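Local coordinates for uncharacterized protein (Bdellovibrio bacteriovorus, PDB 3TM8), which is an unconventional HD-GYP protein with a two-iron site, probably related in function to the cyclic-di-GMP phosphodiesterases of this class, at residues L53-S58 against Y76-E81; V172-L177 against V279-A284; A284-R289 against K303-D308. All blocks are in the same frame, centred on the assembly; numbering follows the deposited sequence.

Overall arrangement
Along the chain the three contacts follow in series, contact 2 ending at A284, where contact 3 begins. Contact 1, L53-S58 with Y76-E81, belongs to the strand-containing N-terminal part, at the surface and far from the iron. Its centre lies about 35 Å from that of contact 2 and about 41 Å from that of contact 3, and contacts 1 and 3 fall on opposite sides of the chain's centre. Contacts 2 and 3 both lie in the helical HD domain, their centres about 12 Å apart. Helix 276-293, which carries the iron ligand N285, meets helix 167-185 in contact 2 and helix 301-308 in contact 3; V174 and T173 also pack on N285 and D288.

Contact 1: residues L53-S58 against Y76-E81; sequences LRRGDS and YILTDE
R55 and E81 join a surface turn to the N-cap residue of helix 82-97, just after strand 74-78, through one salt bridge. From CB the arginine sets out with CG anti to its carbonyl carbon (chi1 -57°) and then runs extended as far as NE, bringing the guanidinium across the 10.6 Å between the CA atoms of R55 and E81, the nearest pair of the two segments. CD passes E81 OE2 at 3.9 Å, and the next atom makes the bond itself: R55 NE donates to E81 OE2 at 2.9 Å, almost straight at 173°. The carboxylate oxygen is met on its syn side, and the acceptor lies close to the guanidinium plane. At the tip, NH2 gives a weak second bond to E81 OE1, 3.4 Å away. The planes of the two groups are 59° apart, so the pairing is lopsided rather than a flat, two-pronged one. NH2 also passes L78 CD1 at 4.2 Å, an apolar neighbour at the guanidinium edge. Behind R55, in the type II turn from R54 to D57, G56 has a positive phi at which a CB would press against the carbonyl O of R55, so glycine suits the place. E81 OE1 also receives N40 N. With one strong and one weak bond on an exposed arginine, the attraction is probably partly screened by solvent, and its directionality rests mainly on NE.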
loop_
_atom_site.group_PDB
_atom_site.type_symbol
_atom_site.label_atom_id
_atom_site.label_comp_id
_atom_site.label_asym_id
_atom_site.label_seq_id
_atom_site.Cartn_x
_atom_site.Cartn_y
_atom_site.Cartn_z
ATOM N N LEU A 53 -0.994 -21.500 -12.260
ATOM C CA LEU A 53 0.415 -21.616 -11.900
ATOM C C LEU A 53 0.721 -23.053 -11.509
ATOM O O LEU A 53 -0.039 -23.685 -10.773
ATOM C CB LEU A 53 0.755 -20.678 -10.738
ATOM C CG LEU A 53 0.287 -19.229 -10.904
ATOM C CD1 LEU A 53 0.636 -18.420 -9.659
ATOM C CD2 LEU A 53 0.879 -18.587 -12.150
ATOM N N ARG A 54 1.847 -23.560 -11.984
ATOM C CA ARG A 54 2.188 -24.955 -11.755
ATOM C C ARG A 54 3.390 -25.106 -10.850
ATOM O O ARG A 54 4.228 -24.219 -10.771
ATOM C CB ARG A 54 2.445 -25.641 -13.089
ATOM C CG ARG A 54 1.186 -25.834 -13.894
ATOM C CD ARG A 54 1.503 -26.134 -15.331
ATOM N NE ARG A 54 0.289 -26.430 -16.080
ATOM C CZ ARG A 54 -0.579 -25.511 -16.487
ATOM N NH1 ARG A 54 -0.372 -24.227 -16.213
ATOM N NH2 ARG A 54 -1.658 -25.877 -17.164
ATOM N N ARG A 55 3.468 -26.249 -10.174
ATOM C CA ARG A 55 4.625 -26.567 -9.354
ATOM C C ARG A 55 5.894 -26.301 -10.157
ATOM O O ARG A 55 6.022 -26.742 -11.300
ATOM C CB ARG A 55 4.567 -28.025 -8.872
ATOM C CG ARG A 55 3.296 -28.341 -8.085
ATOM C CD ARG A 55 3.214 -29.781 -7.549
ATOM N NE ARG A 55 1.865 -29.988 -7.036
ATOM C CZ ARG A 55 0.859 -30.449 -7.769
ATOM N NH1 ARG A 55 1.077 -30.824 -9.022
ATOM N NH2 ARG A 55 -0.353 -30.558 -7.242
ATOM N N GLY A 56 6.819 -25.557 -9.564
ATOM C CA GLY A 56 8.081 -25.243 -10.211
ATOM C C GLY A 56 8.154 -23.825 -10.758
ATOM O O GLY A 56 9.229 -23.352 -11.123
ATOM N N ASP A 57 7.020 -23.136 -10.820
ATOM C CA ASP A 57 7.010 -21.762 -11.341
ATOM C C ASP A 57 7.633 -20.747 -10.372
ATOM O O ASP A 57 7.631 -20.940 -9.159
ATOM C CB ASP A 57 5.588 -21.309 -11.693
ATOM C CG ASP A 57 5.012 -22.037 -12.895
ATOM O OD1 ASP A 57 5.758 -22.787 -13.555
ATOM O OD2 ASP A 57 3.812 -21.843 -13.177
ATOM N N SER A 58 8.162 -19.660 -10.919
ATOM C CA SER A 58 8.640 -18.546 -10.096
ATOM C C SER A 58 8.298 -17.224 -10.776
ATOM O O SER A 58 7.801 -17.215 -11.902
ATOM C CB SER A 58 10.144 -18.649 -9.823
ATOM O OG SER A 58 10.878 -18.600 -11.031
ATOM N N TYR A 76 -6.186 -19.522 -5.568
ATOM C CA TYR A 76 -6.564 -20.652 -4.743
ATOM C C TYR A 76 -5.522 -21.744 -4.858
ATOM O O TYR A 76 -4.902 -21.923 -5.912
ATOM C CB TYR A 76 -7.966 -21.153 -5.154
ATOM C CG TYR A 76 -8.945 -20.023 -4.990
ATOM C CD1 TYR A 76 -9.565 -19.796 -3.768
ATOM C CD2 TYR A 76 -9.164 -19.114 -6.015
ATOM C CE1 TYR A 76 -10.422 -18.723 -3.589
ATOM C CE2 TYR A 76 -10.021 -18.029 -5.843
ATOM C CZ TYR A 76 -10.643 -17.838 -4.626
ATOM O OH TYR A 76 -11.484 -16.758 -4.439
ATOM N N ILE A 77 -5.314 -22.463 -3.760
ATOM C CA ILE A 77 -4.412 -23.606 -3.758
ATOM C C ILE A 77 -5.163 -24.783 -3.166
ATOM O O ILE A 77 -6.151 -24.607 -2.447
ATOM C CB ILE A 77 -3.122 -23.327 -2.941
ATOM C CG1 ILE A 77 -3.452 -23.104 -1.461
ATOM C CG2 ILE A 77 -2.357 -22.158 -3.549
ATOM C CD1 ILE A 77 -2.230 -22.918 -0.535
ATOM N N LEU A 78 -4.706 -25.990 -3.468
ATOM C CA LEU A 78 -5.270 -27.167 -2.827
ATOM C C LEU A 78 -4.973 -27.105 -1.339
ATOM O O LEU A 78 -3.848 -26.824 -0.931
ATOM C CB LEU A 78 -4.665 -28.437 -3.418
ATOM C CG LEU A 78 -5.054 -28.688 -4.875
ATOM C CD1 LEU A 78 -4.124 -29.731 -5.480
ATOM C CD2 LEU A 78 -6.511 -29.123 -4.982
ATOM N N THR A 79 -5.978 -27.387 -0.526
ATOM C CA THR A 79 -5.796 -27.358 0.914
ATOM C C THR A 79 -4.681 -28.316 1.327
ATOM O O THR A 79 -3.942 -28.060 2.274
ATOM C CB THR A 79 -7.118 -27.687 1.609
ATOM O OG1 THR A 79 -8.120 -26.782 1.120
ATOM C CG2 THR A 79 -6.995 -27.549 3.118
ATOM N N ASP A 80 -4.538 -29.409 0.588
ATOM C CA ASP A 80 -3.518 -30.400 0.905
ATOM C C ASP A 80 -2.105 -29.857 0.677
ATOM O O ASP A 80 -1.131 -30.430 1.160
ATOM C CB ASP A 80 -3.746 -31.688 0.104
ATOM C CG ASP A 80 -5.006 -32.425 0.531
ATOM O OD1 ASP A 80 -5.553 -32.098 1.605
ATOM O OD2 ASP A 80 -5.444 -33.338 -0.204
ATOM N N GLU A 81 -1.997 -28.750 -0.049
ATOM C CA GLU A 81 -0.701 -28.129 -0.320
ATOM C C GLU A 81 -0.476 -26.845 0.486
ATOM O O GLU A 81 0.477 -26.098 0.242
ATOM C CB GLU A 81 -0.547 -27.862 -1.825
ATOM C CG GLU A 81 -0.548 -29.123 -2.677
ATOM C CD GLU A 81 0.079 -28.908 -4.039
ATOM O OE1 GLU A 81 -0.493 -28.160 -4.855
ATOM O OE2 GLU A 81 1.151 -29.486 -4.299
#

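Contact 2: residues V172-L177 against V279-A284; sequences VTVSTL and VLVSSA. With DMS (dimethyl sulfoxide), chain F.
With CG1 anti to the backbone N in both V174 (chi1 171°) and V281 (chi1 176°), each valine sends that methyl into the gap between the two helices, where the pair meets at 3.9 Å. The side chains cross at about a right angle. V174 CG1 also lies 4.1 Å from A284 CB, and L177 CB lies 4.0 Å from A284 CB. A284 thus sits between two residues one helical turn apart; its small side chain lets the backbones come close, the CA atoms of V174 and A284 being 5.7 Å apart. Here helix 167-185 packs against helix 276-293 inside the all-helical HD domain, the segment axes passing at 9.0 Å with 118° between their directions. V174 lies beside the iron ligands H170 and H203, so this apolar packing borders the metal site. The hydroxyls of S175 and T176 are turned back to their own helix: V172 O accepts from both and from T176 N, while T176 OG1 also pairs with Y143. On another side of that helix, T173 OG1 donates to the oxygen of a dimethyl sulfoxide molecule, probably from the crystallisation liquor, at 2.6 Å.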
loop_
_atom_site.group_PDB
_atom_site.type_symbol
_atom_site.label_atom_id
_atom_site.label_comp_id
_atom_site.label_asym_id
_atom_site.label_seq_id
_atom_site.Cartn_x
_atom_site.Cartn_y
_atom_site.Cartn_z
ATOM N N VAL A 172 0.818 0.739 0.155
ATOM C CA VAL A 172 2.256 0.499 0.255
ATOM C C VAL A 172 3.048 1.651 -0.382
ATOM O O VAL A 172 4.022 2.149 0.186
ATOM C CB VAL A 172 2.676 -0.856 -0.360
ATOM C CG1 VAL A 172 4.173 -1.064 -0.175
ATOM C CG2 VAL A 172 1.886 -2.015 0.273
ATOM N N THR A 173 2.595 2.107 -1.544
ATOM C CA THR A 173 3.280 3.197 -2.222
ATOM C C THR A 173 3.269 4.468 -1.382
ATOM O O THR A 173 4.299 5.118 -1.217
ATOM C CB THR A 173 2.663 3.462 -3.599
ATOM O OG1 THR A 173 2.924 2.324 -4.419
ATOM C CG2 THR A 173 3.300 4.685 -4.239
ATOM N N VAL A 174 2.103 4.806 -0.846
ATOM C CA VAL A 174 1.985 5.993 -0.016
ATOM C C VAL A 174 2.857 5.848 1.241
ATOM O O VAL A 174 3.495 6.809 1.665
ATOM C CB VAL A 174 0.503 6.310 0.291
ATOM C CG1 VAL A 174 0.368 7.411 1.338
ATOM C CG2 VAL A 174 -0.212 6.717 -0.981
ATOM N N SER A 175 2.939 4.648 1.811
ATOM C CA SER A 175 3.789 4.454 2.982
ATOM C C SER A 175 5.269 4.635 2.649
ATOM O O SER A 175 6.043 5.153 3.460
ATOM C CB SER A 175 3.534 3.084 3.614
ATOM O OG SER A 175 4.269 2.053 2.972
ATOM N N THR A 176 5.657 4.221 1.449
ATOM C CA THR A 176 7.037 4.330 0.991
ATOM C C THR A 176 7.431 5.804 0.839
ATOM O O THR A 176 8.486 6.238 1.328
ATOM C CB THR A 176 7.225 3.582 -0.345
ATOM O OG1 THR A 176 6.735 2.238 -0.219
ATOM C CG2 THR A 176 8.692 3.532 -0.746
ATOM N N LEU A 177 6.575 6.573 0.166
ATOM C CA LEU A 177 6.799 8.001 0.013
ATOM C C LEU A 177 6.773 8.683 1.371
ATOM O O LEU A 177 7.540 9.608 1.618
ATOM C CB LEU A 177 5.743 8.615 -0.897
ATOM C CG LEU A 177 5.708 8.150 -2.353
ATOM C CD1 LEU A 177 4.468 8.698 -3.047
ATOM C CD2 LEU A 177 6.976 8.576 -3.099
ATOM N N VAL A 279 -0.830 15.012 8.055
ATOM C CA VAL A 279 -0.495 16.025 7.061
ATOM C C VAL A 279 0.531 15.454 6.078
ATOM O O VAL A 279 0.435 15.669 4.867
ATOM C CB VAL A 279 0.047 17.318 7.716
ATOM C CG1 VAL A 279 0.354 18.367 6.648
ATOM C CG2 VAL A 279 -0.952 17.847 8.726
ATOM N N LEU A 280 1.499 14.711 6.609
ATOM C CA LEU A 280 2.513 14.075 5.792
ATOM C C LEU A 280 1.877 13.048 4.841
ATOM O O LEU A 280 2.142 13.057 3.635
ATOM C CB LEU A 280 3.557 13.429 6.712
ATOM C CG LEU A 280 4.909 13.031 6.131
ATOM C CD1 LEU A 280 5.949 12.849 7.225
ATOM C CD2 LEU A 280 4.762 11.759 5.332
ATOM N N VAL A 281 1.034 12.175 5.382
ATOM C CA VAL A 281 0.369 11.176 4.552
ATOM C C VAL A 281 -0.533 11.836 3.509
ATOM O O VAL A 281 -0.625 11.365 2.374
ATOM C CB VAL A 281 -0.431 10.165 5.396
ATOM C CG1 VAL A 281 -1.189 9.200 4.494
ATOM C CG2 VAL A 281 0.503 9.389 6.310
ATOM N N SER A 282 -1.201 12.921 3.890
ATOM C CA SER A 282 -2.037 13.649 2.941
ATOM C C SER A 282 -1.232 14.112 1.722
ATOM O O SER A 282 -1.681 13.969 0.583
ATOM C CB SER A 282 -2.736 14.829 3.608
ATOM O OG SER A 282 -3.487 15.549 2.647
ATOM N N SER A 283 -0.047 14.668 1.963
ATOM C CA SER A 283 0.823 15.104 0.876
ATOM C C SER A 283 1.291 13.937 0.003
ATOM O O SER A 283 1.234 14.009 -1.226
ATOM C CB SER A 283 2.036 15.865 1.423
ATOM O OG SER A 283 1.635 16.992 2.189
ATOM N N ALA A 284 1.762 12.870 0.641
ATOM C CA ALA A 284 2.235 11.697 -0.080
ATOM C C ALA A 284 1.111 11.061 -0.892
ATOM O O ALA A 284 1.310 10.668 -2.046
ATOM C CB ALA A 284 2.822 10.685 0.885
HETATM S S DMS F . 3.540 2.643 -8.144
HETATM O O DMS F . 2.331 2.179 -6.947
HETATM C C1 DMS F . 3.531 4.450 -8.280
HETATM C C2 DMS F . 5.155 2.437 -7.371
#

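Contact 3: residues A284-R289 against K303-D308; sequences ANAMDR and KKLMID. With FE (Fe (III) ion), chain D; PO4 (phosphate ion), chain C.
A286 and M287 meet L305 on one side of helix 276-293, while N285 binds iron and R289 the phosphate on it, on another side. N285 comes first: with CG anti to the backbone N (chi1 179°), its amide reaches one of the two iron ions, OD1 binding the metal at 2.1 Å. The other arm of the amide is used too, ND2 donating at 3.0 Å to O3 of the phosphate ion, probably from the crystallisation liquor, in a nearly straight bond (169°); bonds from both arms hold the rotation of the group. An asparagine suits this place because it offers both a metal ligand and a donor. H170, H203 and D204 complete the protein ligands of this iron, with phosphate O2 and a water beside them. Next, A286 CB touches L305 CD2 at 3.9 Å, a methyl short enough for the helices to approach. M287, bent at chi2 and chi3, lays its sulfur SD against L305 CD1 at 3.4 Å, a snug apolar contact. D288 OD2 is hydrogen-bonded to H170 ND1, a second-shell bond that probably helps to orient this iron ligand. R289 closes the segment, NE and NH2 both bonding phosphate O1, each at 2.8 Å, along the guanidinium edge. Around the apolar patch, L321 and L325 of helix 315-325 touch M287 and I318 touches L305, so helices 276-293, 301-308 and 315-325 pack together, with helix 167-185 lying against A284 and N285.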
loop_
_atom_site.group_PDB
_atom_site.type_symbol
_atom_site.label_atom_id
_atom_site.label_comp_id
_atom_site.label_asym_id
_atom_site.label_seq_id
_atom_site.Cartn_x
_atom_site.Cartn_y
_atom_site.Cartn_z
ATOM N N ALA A 284 1.762 12.870 0.641
ATOM C CA ALA A 284 2.235 11.697 -0.080
ATOM C C ALA A 284 1.111 11.061 -0.892
ATOM O O ALA A 284 1.310 10.668 -2.046
ATOM C CB ALA A 284 2.822 10.685 0.885
ATOM N N ASN A 285 -0.073 10.973 -0.293
ATOM C CA ASN A 285 -1.216 10.445 -1.004
ATOM C C ASN A 285 -1.578 11.278 -2.219
ATOM O O ASN A 285 -1.872 10.733 -3.279
ATOM C CB ASN A 285 -2.429 10.374 -0.098
ATOM C CG ASN A 285 -3.616 9.863 -0.825
ATOM O OD1 ASN A 285 -3.647 8.693 -1.183
ATOM N ND2 ASN A 285 -4.580 10.731 -1.107
ATOM N N ALA A 286 -1.590 12.598 -2.062
ATOM C CA ALA A 286 -2.013 13.465 -3.148
ATOM C C ALA A 286 -1.114 13.235 -4.355
ATOM O O ALA A 286 -1.575 13.230 -5.499
ATOM C CB ALA A 286 -1.976 14.917 -2.707
ATOM N N MET A 287 0.178 13.037 -4.099
ATOM C CA MET A 287 1.118 12.761 -5.179
ATOM C C MET A 287 0.836 11.412 -5.865
ATOM O O MET A 287 0.787 11.347 -7.089
ATOM C CB MET A 287 2.571 12.894 -4.696
ATOM C CG MET A 287 2.947 14.333 -4.313
ATOM S SD MET A 287 3.182 15.460 -5.708
ATOM C CE MET A 287 4.866 15.051 -6.156
ATOM N N ASP A 288 0.628 10.340 -5.100
ATOM C CA ASP A 288 0.364 9.058 -5.746
ATOM C C ASP A 288 -1.001 9.025 -6.416
ATOM O O ASP A 288 -1.165 8.349 -7.431
ATOM C CB ASP A 288 0.508 7.853 -4.817
ATOM C CG ASP A 288 0.487 6.540 -5.588
ATOM O OD1 ASP A 288 1.237 6.437 -6.578
ATOM O OD2 ASP A 288 -0.286 5.622 -5.236
ATOM N N ARG A 289 -1.988 9.735 -5.871
ATOM C CA ARG A 289 -3.273 9.791 -6.568
ATOM C C ARG A 289 -3.060 10.370 -7.967
ATOM O O ARG A 289 -3.567 9.829 -8.943
ATOM C CB ARG A 289 -4.357 10.561 -5.809
ATOM C CG ARG A 289 -5.423 11.167 -6.734
ATOM C CD ARG A 289 -6.750 11.434 -6.036
ATOM N NE ARG A 289 -7.561 10.227 -5.927
ATOM C CZ ARG A 289 -8.246 9.676 -6.927
ATOM N NH1 ARG A 289 -8.226 10.222 -8.139
ATOM N NH2 ARG A 289 -8.941 8.566 -6.712
ATOM N N LYS A 303 3.762 20.390 -9.796
ATOM C CA LYS A 303 3.128 21.548 -10.424
ATOM C C LYS A 303 1.613 21.447 -10.342
ATOM O O LYS A 303 0.925 22.427 -10.038
ATOM C CB LYS A 303 3.554 21.690 -11.890
ATOM C CG LYS A 303 2.733 22.721 -12.647
ATOM C CD LYS A 303 2.983 22.670 -14.146
ATOM C CE LYS A 303 2.333 21.439 -14.755
ATOM N NZ LYS A 303 2.527 21.389 -16.220
ATOM N N LYS A 304 1.089 20.259 -10.625
ATOM C CA LYS A 304 -0.355 20.061 -10.608
ATOM C C LYS A 304 -0.961 20.332 -9.241
ATOM O O LYS A 304 -1.997 20.987 -9.140
ATOM C CB LYS A 304 -0.720 18.654 -11.087
ATOM C CG LYS A 304 -0.710 18.497 -12.596
ATOM C CD LYS A 304 -1.645 17.379 -13.035
ATOM C CE LYS A 304 -3.117 17.800 -12.983
ATOM N NZ LYS A 304 -3.554 18.273 -11.635
ATOM N N LEU A 305 -0.326 19.826 -8.189
ATOM C CA LEU A 305 -0.785 20.132 -6.841
ATOM C C LEU A 305 -0.754 21.640 -6.567
ATOM O O LEU A 305 -1.664 22.185 -5.952
ATOM C CB LEU A 305 0.054 19.401 -5.795
ATOM C CG LEU A 305 -0.185 17.898 -5.695
ATOM C CD1 LEU A 305 0.577 17.343 -4.520
ATOM C CD2 LEU A 305 -1.665 17.633 -5.525
ATOM N N MET A 306 0.296 22.317 -7.015
ATOM C CA MET A 306 0.423 23.744 -6.751
ATOM C C MET A 306 -0.565 24.604 -7.533
ATOM O O MET A 306 -1.021 25.633 -7.031
ATOM C CB MET A 306 1.850 24.209 -7.017
ATOM C CG MET A 306 2.830 23.621 -6.032
ATOM S SD MET A 306 4.521 24.029 -6.433
ATOM C CE MET A 306 4.528 25.804 -6.164
ATOM N N ILE A 307 -0.912 24.190 -8.750
ATOM C CA ILE A 307 -1.738 24.998 -9.649
ATOM C C ILE A 307 -3.203 24.548 -9.702
ATOM O O ILE A 307 -4.088 25.322 -10.073
ATOM C CB ILE A 307 -1.156 24.987 -11.083
ATOM C CG1 ILE A 307 0.168 25.749 -11.134
ATOM C CG2 ILE A 307 -2.142 25.578 -12.081
ATOM C CD1 ILE A 307 0.745 25.861 -12.532
ATOM N N ASP A 308 -3.446 23.285 -9.354
ATOM C CA ASP A 308 -4.798 22.724 -9.337
ATOM C C ASP A 308 -5.249 22.336 -7.921
ATOM O O ASP A 308 -6.428 22.069 -7.688
ATOM C CB ASP A 308 -4.892 21.512 -10.269
ATOM C CG ASP A 308 -4.665 21.874 -11.729
ATOM O OD1 ASP A 308 -5.040 22.996 -12.140
ATOM O OD2 ASP A 308 -4.113 21.031 -12.468
HETATM FE FE FE D . -5.237 7.270 -1.064
HETATM P P PO4 C . -7.635 8.562 -2.677
HETATM O O1 PO4 C . -8.402 8.448 -3.970
HETATM O O2 PO4 C . -6.325 7.813 -2.721
HETATM O O3 PO4 C . -7.219 10.031 -2.428
HETATM O O4 PO4 C . -8.522 8.169 -1.516
HETATM O O HOH W 1 -6.160 8.594 0.070
#